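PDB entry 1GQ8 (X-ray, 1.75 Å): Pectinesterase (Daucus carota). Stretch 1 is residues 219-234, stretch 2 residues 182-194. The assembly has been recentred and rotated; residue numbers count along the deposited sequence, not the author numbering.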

ATOM      1  N   PHE A 219      -4.583 -13.705  18.413  1.00 12.69           N
ATOM      2  CA  PHE A 219      -4.971 -13.233  17.079  1.00 12.63           C
ATOM      3  C   PHE A 219      -3.853 -13.542  16.068  1.00 12.09           C
ATOM      4  O   PHE A 219      -2.960 -12.718  15.851  1.00 15.28           O
ATOM      5  CB  PHE A 219      -5.212 -11.716  17.111  1.00 11.95           C
ATOM      6  CG  PHE A 219      -6.241 -11.274  18.122  1.00 11.82           C
ATOM      7  CD1 PHE A 219      -7.601 -11.369  17.843  1.00 11.80           C
ATOM      8  CD2 PHE A 219      -5.847 -10.751  19.354  1.00 10.91           C
ATOM      9  CE1 PHE A 219      -8.555 -10.948  18.773  1.00 11.30           C
ATOM     10  CE2 PHE A 219      -6.793 -10.329  20.292  1.00 10.95           C
ATOM     11  CZ  PHE A 219      -8.149 -10.427  19.998  1.00 11.74           C
ATOM     12  N   PRO A 220      -3.891 -14.725  15.432  1.00 11.14           N
ATOM     13  CA  PRO A 220      -2.872 -15.128  14.450  1.00 11.03           C
ATOM     14  C   PRO A 220      -2.723 -14.164  13.267  1.00 10.28           C
ATOM     15  O   PRO A 220      -3.705 -13.581  12.814  1.00 10.75           O
ATOM     16  CB  PRO A 220      -3.353 -16.507  13.998  1.00 10.98           C
ATOM     17  CG  PRO A 220      -4.130 -17.012  15.178  1.00 12.96           C
ATOM     18  CD  PRO A 220      -4.902 -15.784  15.594  1.00 11.32           C
ATOM     19  N   THR A 221      -1.495 -14.011  12.771  1.00  8.23           N
ATOM     20  CA  THR A 221      -1.210 -13.132  11.631  1.00  7.15           C
ATOM     21  C   THR A 221      -0.347 -13.866  10.592  1.00  6.76           C
ATOM     22  O   THR A 221       0.632 -14.527  10.949  1.00  5.84           O
ATOM     23  CB  THR A 221      -0.459 -11.851  12.087  1.00  8.17           C
ATOM     24  OG1 THR A 221      -1.267 -11.124  13.023  1.00  8.05           O
ATOM     25  CG2 THR A 221      -0.143 -10.948  10.887  1.00  7.94           C
ATOM     26  N   TYR A 222      -0.712 -13.753   9.314  1.00  5.72           N
ATOM     27  CA  TYR A 222       0.032 -14.403   8.226  1.00  5.25           C
ATOM     28  C   TYR A 222       0.469 -13.380   7.169  1.00  4.70           C
ATOM     29  O   TYR A 222      -0.077 -12.276   7.105  1.00  5.06           O
ATOM     30  CB  TYR A 222      -0.832 -15.479   7.545  1.00  5.56           C
ATOM     31  CG  TYR A 222      -1.333 -16.579   8.460  1.00  5.70           C
ATOM     32  CD1 TYR A 222      -2.451 -16.383   9.273  1.00  8.13           C
ATOM     33  CD2 TYR A 222      -0.684 -17.815   8.521  1.00  6.26           C
ATOM     34  CE1 TYR A 222      -2.913 -17.393  10.125  1.00  8.92           C
ATOM     35  CE2 TYR A 222      -1.136 -18.829   9.370  1.00  7.36           C
ATOM     36  CZ  TYR A 222      -2.249 -18.612  10.168  1.00  8.91           C
ATOM     37  OH  TYR A 222      -2.700 -19.613  11.006  1.00 10.63           O
ATOM     38  N   LEU A 223       1.453 -13.746   6.346  1.00  3.39           N
ATOM     39  CA  LEU A 223       1.941 -12.856   5.290  1.00  4.39           C
ATOM     40  C   LEU A 223       0.927 -12.680   4.143  1.00  5.35           C
ATOM     41  O   LEU A 223       0.977 -11.677   3.423  1.00  5.14           O
ATOM     42  CB  LEU A 223       3.291 -13.360   4.744  1.00  4.56           C
ATOM     43  CG  LEU A 223       4.483 -13.303   5.719  1.00  5.91           C
ATOM     44  CD1 LEU A 223       5.672 -14.094   5.156  1.00  5.57           C
ATOM     45  CD2 LEU A 223       4.881 -11.847   5.968  1.00  5.08           C
ATOM     46  N   GLY A 224       0.009 -13.637   3.975  1.00  5.41           N
ATOM     47  CA  GLY A 224      -0.999 -13.524   2.920  1.00  5.09           C
ATOM     48  C   GLY A 224      -1.812 -14.776   2.584  1.00  5.65           C
ATOM     49  O   GLY A 224      -1.525 -15.862   3.094  1.00  4.17           O
ATOM     50  N   ARG A 225      -2.842 -14.608   1.746  1.00  5.76           N
ATOM     51  CA  ARG A 225      -3.704 -15.708   1.269  1.00  5.58           C
ATOM     52  C   ARG A 225      -4.052 -15.434  -0.211  1.00  5.74           C
ATOM     53  O   ARG A 225      -4.218 -14.281  -0.610  1.00  5.15           O
ATOM     54  CB  ARG A 225      -4.981 -15.854   2.135  1.00  5.78           C
ATOM     55  CG  ARG A 225      -5.886 -14.618   2.284  1.00  6.32           C
ATOM     56  CD  ARG A 225      -7.151 -14.967   3.100  1.00  7.96           C
ATOM     57  NE  ARG A 225      -8.049 -13.827   3.300  1.00  6.86           N
ATOM     58  CZ  ARG A 225      -9.278 -13.913   3.808  1.00 11.09           C
ATOM     59  NH1 ARG A 225      -9.771 -15.090   4.172  1.00 11.53           N
ATOM     60  NH2 ARG A 225     -10.021 -12.817   3.955  1.00  9.46           N
ATOM     61  N   PRO A 226      -4.160 -16.491  -1.045  1.00  6.61           N
ATOM     62  CA  PRO A 226      -4.465 -16.361  -2.482  1.00  6.34           C
ATOM     63  C   PRO A 226      -5.887 -16.028  -2.952  1.00  8.32           C
ATOM     64  O   PRO A 226      -6.691 -16.923  -3.212  1.00  8.05           O
ATOM     65  CB  PRO A 226      -3.971 -17.689  -3.050  1.00  6.69           C
ATOM     66  CG  PRO A 226      -4.333 -18.651  -1.953  1.00  6.40           C
ATOM     67  CD  PRO A 226      -3.916 -17.902  -0.686  1.00  6.77           C
ATOM     68  N   TRP A 227      -6.164 -14.732  -3.097  1.00  8.13           N
ATOM     69  CA  TRP A 227      -7.468 -14.233  -3.543  1.00  9.04           C
ATOM     70  C   TRP A 227      -7.825 -14.772  -4.935  1.00  9.42           C
ATOM     71  O   TRP A 227      -8.970 -15.170  -5.177  1.00  9.54           O
ATOM     72  CB  TRP A 227      -7.444 -12.691  -3.545  1.00  9.93           C
ATOM     73  CG  TRP A 227      -8.751 -11.997  -3.873  1.00 11.61           C
ATOM     74  CD1 TRP A 227     -10.012 -12.522  -3.790  1.00 12.83           C
ATOM     75  CD2 TRP A 227      -8.916 -10.627  -4.277  1.00 12.07           C
ATOM     76  NE1 TRP A 227     -10.950 -11.566  -4.117  1.00 12.62           N
ATOM     77  CE2 TRP A 227     -10.304 -10.394  -4.420  1.00 13.39           C
ATOM     78  CE3 TRP A 227      -8.025  -9.574  -4.531  1.00 11.63           C
ATOM     79  CZ2 TRP A 227     -10.823  -9.149  -4.806  1.00 14.24           C
ATOM     80  CZ3 TRP A 227      -8.541  -8.332  -4.915  1.00 14.12           C
ATOM     81  CH2 TRP A 227      -9.929  -8.134  -5.049  1.00 14.09           C
ATOM     82  N   LYS A 228      -6.849 -14.787  -5.842  1.00  8.10           N
ATOM     83  CA  LYS A 228      -7.075 -15.291  -7.200  1.00  9.73           C
ATOM     84  C   LYS A 228      -6.116 -16.432  -7.565  1.00  8.86           C
ATOM     85  O   LYS A 228      -5.077 -16.617  -6.929  1.00  8.15           O
ATOM     86  CB  LYS A 228      -6.963 -14.152  -8.218  1.00  9.25           C
ATOM     87  CG  LYS A 228      -7.967 -13.018  -7.999  1.00 12.39           C
ATOM     88  CD  LYS A 228      -9.411 -13.485  -8.141  1.00 12.79           C
ATOM     89  CE  LYS A 228     -10.388 -12.356  -7.826  1.00 15.38           C
ATOM     90  NZ  LYS A 228     -11.817 -12.763  -7.992  1.00 17.19           N
ATOM     91  N   GLU A 229      -6.477 -17.182  -8.604  1.00  9.75           N
ATOM     92  CA  GLU A 229      -5.724 -18.353  -9.060  1.00  9.70           C
ATOM     93  C   GLU A 229      -4.209 -18.261  -9.281  1.00  8.85           C
ATOM     94  O   GLU A 229      -3.491 -19.236  -9.035  1.00  7.49           O
ATOM     95  CB  GLU A 229      -6.391 -18.905 -10.328  1.00 12.96           C
ATOM     96  CG  GLU A 229      -5.778 -20.189 -10.863  1.00 17.32           C
ATOM     97  CD  GLU A 229      -6.707 -20.917 -11.814  1.00 20.84           C
ATOM     98  OE1 GLU A 229      -7.273 -20.261 -12.713  1.00 20.76           O
ATOM     99  OE2 GLU A 229      -6.868 -22.146 -11.664  1.00 23.34           O
ATOM    100  N   TYR A 230      -3.718 -17.114  -9.743  1.00  7.13           N
ATOM    101  CA  TYR A 230      -2.285 -16.962  -9.994  1.00  7.46           C
ATOM    102  C   TYR A 230      -1.606 -15.908  -9.112  1.00  6.09           C
ATOM    103  O   TYR A 230      -0.675 -15.226  -9.542  1.00  6.73           O
ATOM    104  CB  TYR A 230      -2.052 -16.657 -11.482  1.00  7.52           C
ATOM    105  CG  TYR A 230      -2.367 -17.834 -12.393  1.00 10.43           C
ATOM    106  CD1 TYR A 230      -1.428 -18.843 -12.610  1.00 11.35           C
ATOM    107  CD2 TYR A 230      -3.620 -17.964 -12.988  1.00 10.62           C
ATOM    108  CE1 TYR A 230      -1.734 -19.958 -13.399  1.00 13.86           C
ATOM    109  CE2 TYR A 230      -3.937 -19.074 -13.775  1.00 13.36           C
ATOM    110  CZ  TYR A 230      -2.988 -20.067 -13.973  1.00 13.26           C
ATOM    111  OH  TYR A 230      -3.301 -21.174 -14.737  1.00 17.76           O
ATOM    112  N   SER A 231      -2.073 -15.806  -7.872  1.00  4.92           N
ATOM    113  CA  SER A 231      -1.541 -14.871  -6.872  1.00  5.22           C
ATOM    114  C   SER A 231       0.003 -14.900  -6.836  1.00  5.54           C
ATOM    115  O   SER A 231       0.605 -15.980  -6.841  1.00  5.40           O
ATOM    116  CB  SER A 231      -2.109 -15.254  -5.497  1.00  5.84           C
ATOM    117  OG  SER A 231      -1.959 -14.224  -4.532  1.00  6.80           O
ATOM    118  N   ARG A 232       0.638 -13.725  -6.799  1.00  4.39           N
ATOM    119  CA  ARG A 232       2.107 -13.629  -6.767  1.00  4.62           C
ATOM    120  C   ARG A 232       2.613 -12.555  -5.788  1.00  4.98           C
ATOM    121  O   ARG A 232       2.412 -11.355  -6.003  1.00  4.97           O
ATOM    122  CB  ARG A 232       2.654 -13.357  -8.181  1.00  4.95           C
ATOM    123  CG  ARG A 232       4.181 -13.238  -8.252  1.00  6.03           C
ATOM    124  CD  ARG A 232       4.745 -13.407  -9.672  1.00  8.21           C
ATOM    125  NE  ARG A 232       4.319 -12.359 -10.598  1.00  8.92           N
ATOM    126  CZ  ARG A 232       4.725 -12.266 -11.863  1.00 11.33           C
ATOM    127  NH1 ARG A 232       5.579 -13.158 -12.359  1.00 12.55           N
ATOM    128  NH2 ARG A 232       4.270 -11.290 -12.639  1.00  9.06           N
ATOM    129  N   THR A 233       3.288 -12.997  -4.726  1.00  4.54           N
ATOM    130  CA  THR A 233       3.805 -12.099  -3.683  1.00  4.78           C
ATOM    131  C   THR A 233       5.213 -12.510  -3.230  1.00  4.97           C
ATOM    132  O   THR A 233       5.486 -13.701  -3.058  1.00  5.22           O
ATOM    133  CB  THR A 233       2.865 -12.122  -2.458  1.00  4.81           C
ATOM    134  OG1 THR A 233       1.535 -11.775  -2.873  1.00  5.36           O
ATOM    135  CG2 THR A 233       3.337 -11.143  -1.386  1.00  6.03           C
ATOM    136  N   VAL A 234       6.094 -11.528  -3.032  1.00  3.80           N
ATOM    137  CA  VAL A 234       7.475 -11.785  -2.601  1.00  5.11           C
ATOM    138  C   VAL A 234       7.923 -10.889  -1.437  1.00  5.99           C
ATOM    139  O   VAL A 234       7.653  -9.689  -1.434  1.00  4.70           O
ATOM    140  CB  VAL A 234       8.482 -11.578  -3.779  1.00  6.12           C
ATOM    141  CG1 VAL A 234       9.919 -11.618  -3.265  1.00  4.25           C
ATOM    142  CG2 VAL A 234       8.285 -12.655  -4.840  1.00  5.75           C
TER
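Stretch 2 (182-194) KNMVTAQGRTDPN

Stretch 2 runs parallel to stretch 1 at its start. Thr-221 pairs with Asn-183 and Tyr-222 with Met-184. Asn-183 N donates to Pro-220 O (3.0 Å), Tyr-222 N to Asn-183 O (3.1 Å), and Val-185 N to Tyr-222 O (3.0 Å). Both chains then turn a corner, at Leu-223 and Val-185. Further on, the strand through Ala-187 and Gln-188 crosses that of Arg-232 to Val-234 at 141° between their directions, the axes 7.3 Å apart at closest approach.

Asn-183 (chi1 m) lies on the same sheet face as Thr-221, so Asn-183 ND2 reaches Thr-221 OG1 at 3.3 Å. On the other face Met-184 CE (m, m) lies 3.7 Å from Tyr-222 CD1. Thr-186 is p, and Thr-186 OG1 donates to Leu-223 O at 2.8 Å. A CB on Gly-224 would clash with Thr-186 OG1.

Gln-188 has chi1 at -149°, between wells, and chi2 m. Gln-188 OE1 accepts from Arg-232 N (3.1 Å) and Arg-190 N (2.9 Å). Ser-231 OG (t) donates to Gln-188 O at 2.8 Å.

Arg-190 extends (t, t), then bends at chi3 (p). Arg-190 NE thus donates to Tyr-230 O at 3.0 Å, almost linearly, while Tyr-230 N donates to Arg-190 O at 3.0 Å. The Arg-190 guanidinium stacks on that of Arg-232, despite like charges. Pro-193 CD covers one face of the Tyr-230 ring, 3.6 Å from Tyr-230 CE2.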

ATOM      1  N   LYS A 182      -8.569 -13.280  12.067  1.00 11.54           N
ATOM      2  CA  LYS A 182      -7.168 -13.582  11.763  1.00 11.26           C
ATOM      3  C   LYS A 182      -6.650 -12.546  10.756  1.00  9.39           C
ATOM      4  O   LYS A 182      -7.316 -12.273   9.755  1.00 10.96           O
ATOM      5  CB  LYS A 182      -7.039 -14.987  11.161  1.00 13.60           C
ATOM      6  CG  LYS A 182      -7.249 -16.118  12.155  1.00 18.66           C
ATOM      7  CD  LYS A 182      -7.062 -17.476  11.496  1.00 22.73           C
ATOM      8  CE  LYS A 182      -8.242 -17.841  10.610  1.00 24.48           C
ATOM      9  NZ  LYS A 182      -9.483 -18.073  11.406  1.00 27.50           N
ATOM     10  N   ASN A 183      -5.472 -11.974  11.017  1.00  7.60           N
ATOM     11  CA  ASN A 183      -4.887 -10.960  10.132  1.00  5.51           C
ATOM     12  C   ASN A 183      -4.152 -11.561   8.926  1.00  5.60           C
ATOM     13  O   ASN A 183      -3.562 -12.636   9.027  1.00  4.94           O
ATOM     14  CB  ASN A 183      -3.891 -10.069  10.899  1.00  5.68           C
ATOM     15  CG  ASN A 183      -4.538  -9.269  12.024  1.00  6.33           C
ATOM     16  OD1 ASN A 183      -5.673  -8.811  11.907  1.00  7.46           O
ATOM     17  ND2 ASN A 183      -3.796  -9.073  13.111  1.00  7.30           N
ATOM     18  N   MET A 184      -4.188 -10.850   7.796  1.00  4.63           N
ATOM     19  CA  MET A 184      -3.514 -11.262   6.555  1.00  5.11           C
ATOM     20  C   MET A 184      -2.869 -10.000   5.959  1.00  5.31           C
ATOM     21  O   MET A 184      -3.580  -9.091   5.534  1.00  4.84           O
ATOM     22  CB  MET A 184      -4.521 -11.818   5.533  1.00  6.32           C
ATOM     23  CG  MET A 184      -5.417 -12.968   6.004  1.00  6.60           C
ATOM     24  SD  MET A 184      -4.596 -14.571   6.117  1.00  7.44           S
ATOM     25  CE  MET A 184      -5.489 -15.297   7.500  1.00  9.70           C
ATOM     26  N   VAL A 185      -1.540  -9.936   5.911  1.00  4.09           N
ATOM     27  CA  VAL A 185      -0.865  -8.749   5.374  1.00  4.78           C
ATOM     28  C   VAL A 185      -1.181  -8.455   3.895  1.00  5.35           C
ATOM     29  O   VAL A 185      -1.405  -7.297   3.532  1.00  5.64           O
ATOM     30  CB  VAL A 185       0.682  -8.850   5.569  1.00  3.65           C
ATOM     31  CG1 VAL A 185       1.380  -7.596   5.024  1.00  2.74           C
ATOM     32  CG2 VAL A 185       1.004  -9.022   7.057  1.00  2.88           C
ATOM     33  N   THR A 186      -1.219  -9.489   3.053  1.00  4.16           N
ATOM     34  CA  THR A 186      -1.505  -9.312   1.622  1.00  4.68           C
ATOM     35  C   THR A 186      -2.579 -10.253   1.058  1.00  4.85           C
ATOM     36  O   THR A 186      -2.855 -11.314   1.628  1.00  5.17           O
ATOM     37  CB  THR A 186      -0.232  -9.526   0.753  1.00  5.10           C
ATOM     38  OG1 THR A 186       0.169 -10.906   0.813  1.00  4.88           O
ATOM     39  CG2 THR A 186       0.911  -8.655   1.244  1.00  4.90           C
ATOM     40  N   ALA A 187      -3.174  -9.843  -0.065  1.00  2.41           N
ATOM     41  CA  ALA A 187      -4.181 -10.621  -0.798  1.00  3.50           C
ATOM     42  C   ALA A 187      -4.053 -10.227  -2.279  1.00  4.35           C
ATOM     43  O   ALA A 187      -4.840  -9.426  -2.795  1.00  3.92           O
ATOM     44  CB  ALA A 187      -5.593 -10.315  -0.281  1.00  4.30           C
ATOM     45  N   GLN A 188      -3.048 -10.790  -2.953  1.00  5.00           N
ATOM     46  CA  GLN A 188      -2.769 -10.484  -4.363  1.00  4.95           C
ATOM     47  C   GLN A 188      -3.731 -11.187  -5.336  1.00  5.02           C
ATOM     48  O   GLN A 188      -3.973 -12.392  -5.223  1.00  4.88           O
ATOM     49  CB  GLN A 188      -1.310 -10.847  -4.672  1.00  2.40           C
ATOM     50  CG  GLN A 188      -0.635  -9.993  -5.745  1.00  3.82           C
ATOM     51  CD  GLN A 188      -1.140 -10.283  -7.138  1.00  3.74           C
ATOM     52  OE1 GLN A 188      -1.337 -11.440  -7.508  1.00  6.12           O
ATOM     53  NE2 GLN A 188      -1.337  -9.233  -7.931  1.00  3.24           N
ATOM     54  N   GLY A 189      -4.259 -10.433  -6.302  1.00  5.09           N
ATOM     55  CA  GLY A 189      -5.223 -10.997  -7.238  1.00  5.30           C
ATOM     56  C   GLY A 189      -4.945 -11.203  -8.721  1.00  5.71           C
ATOM     57  O   GLY A 189      -5.801 -10.868  -9.550  1.00  6.26           O
ATOM     58  N   ARG A 190      -3.794 -11.771  -9.078  1.00  6.25           N
ATOM     59  CA  ARG A 190      -3.485 -12.023 -10.488  1.00  6.73           C
ATOM     60  C   ARG A 190      -4.326 -13.216 -10.974  1.00  7.56           C
ATOM     61  O   ARG A 190      -4.330 -14.271 -10.335  1.00  7.35           O
ATOM     62  CB  ARG A 190      -1.989 -12.324 -10.663  1.00  7.59           C
ATOM     63  CG  ARG A 190      -1.546 -12.381 -12.121  1.00  8.27           C
ATOM     64  CD  ARG A 190      -0.029 -12.451 -12.281  1.00  9.89           C
ATOM     65  NE  ARG A 190       0.524 -13.741 -11.880  1.00 10.93           N
ATOM     66  CZ  ARG A 190       1.551 -14.331 -12.483  1.00  9.98           C
ATOM     67  NH1 ARG A 190       2.144 -13.750 -13.518  1.00 13.50           N
ATOM     68  NH2 ARG A 190       1.985 -15.508 -12.054  1.00 14.44           N
ATOM     69  N   THR A 191      -5.028 -13.049 -12.098  1.00  8.08           N
ATOM     70  CA  THR A 191      -5.897 -14.105 -12.638  1.00  8.63           C
ATOM     71  C   THR A 191      -5.390 -14.855 -13.877  1.00 10.10           C
ATOM     72  O   THR A 191      -6.010 -15.832 -14.304  1.00 10.12           O
ATOM     73  CB  THR A 191      -7.301 -13.548 -12.989  1.00  9.31           C
ATOM     74  OG1 THR A 191      -7.176 -12.511 -13.971  1.00 10.58           O
ATOM     75  CG2 THR A 191      -7.990 -12.991 -11.751  1.00  9.60           C
ATOM     76  N   ASP A 192      -4.279 -14.405 -14.453  1.00 10.59           N
ATOM     77  CA  ASP A 192      -3.716 -15.032 -15.651  1.00 12.36           C
ATOM     78  C   ASP A 192      -2.185 -15.023 -15.585  1.00 11.54           C
ATOM     79  O   ASP A 192      -1.583 -14.022 -15.205  1.00  9.56           O
ATOM     80  CB  ASP A 192      -4.203 -14.274 -16.895  1.00 15.27           C
ATOM     81  CG  ASP A 192      -3.761 -14.922 -18.195  1.00 19.09           C
ATOM     82  OD1 ASP A 192      -2.561 -14.846 -18.529  1.00 20.18           O
ATOM     83  OD2 ASP A 192      -4.618 -15.510 -18.887  1.00 23.10           O
ATOM     84  N   PRO A 193      -1.539 -16.144 -15.959  1.00 11.22           N
ATOM     85  CA  PRO A 193      -0.077 -16.271 -15.937  1.00 11.51           C
ATOM     86  C   PRO A 193       0.710 -15.312 -16.833  1.00 11.11           C
ATOM     87  O   PRO A 193       1.923 -15.158 -16.666  1.00 11.45           O
ATOM     88  CB  PRO A 193       0.146 -17.738 -16.313  1.00 13.28           C
ATOM     89  CG  PRO A 193      -1.011 -18.030 -17.209  1.00 12.84           C
ATOM     90  CD  PRO A 193      -2.157 -17.382 -16.468  1.00 11.82           C
ATOM     91  N   ASN A 194       0.032 -14.666 -17.776  1.00 10.33           N
ATOM     92  CA  ASN A 194       0.709 -13.731 -18.666  1.00 10.85           C
ATOM     93  C   ASN A 194       0.585 -12.270 -18.215  1.00 10.86           C
ATOM     94  O   ASN A 194       1.099 -11.370 -18.881  1.00 10.40           O
ATOM     95  CB  ASN A 194       0.200 -13.902 -20.105  1.00 12.23           C
ATOM     96  CG  ASN A 194       0.765 -15.148 -20.782  1.00 13.23           C
ATOM     97  OD1 ASN A 194       1.982 -15.278 -20.960  1.00 14.54           O
ATOM     98  ND2 ASN A 194      -0.117 -16.067 -21.163  1.00 14.14           N
TER
HETATM   99  O   HOH W   1      -1.037 -12.438  -1.332  1.00  5.59           O
HETATM  100  O   HOH W   2       1.687 -17.435 -10.116  1.00 16.91           O
HETATM  101  O   HOH W   3      -8.244 -17.429 -13.134  1.00 20.55           O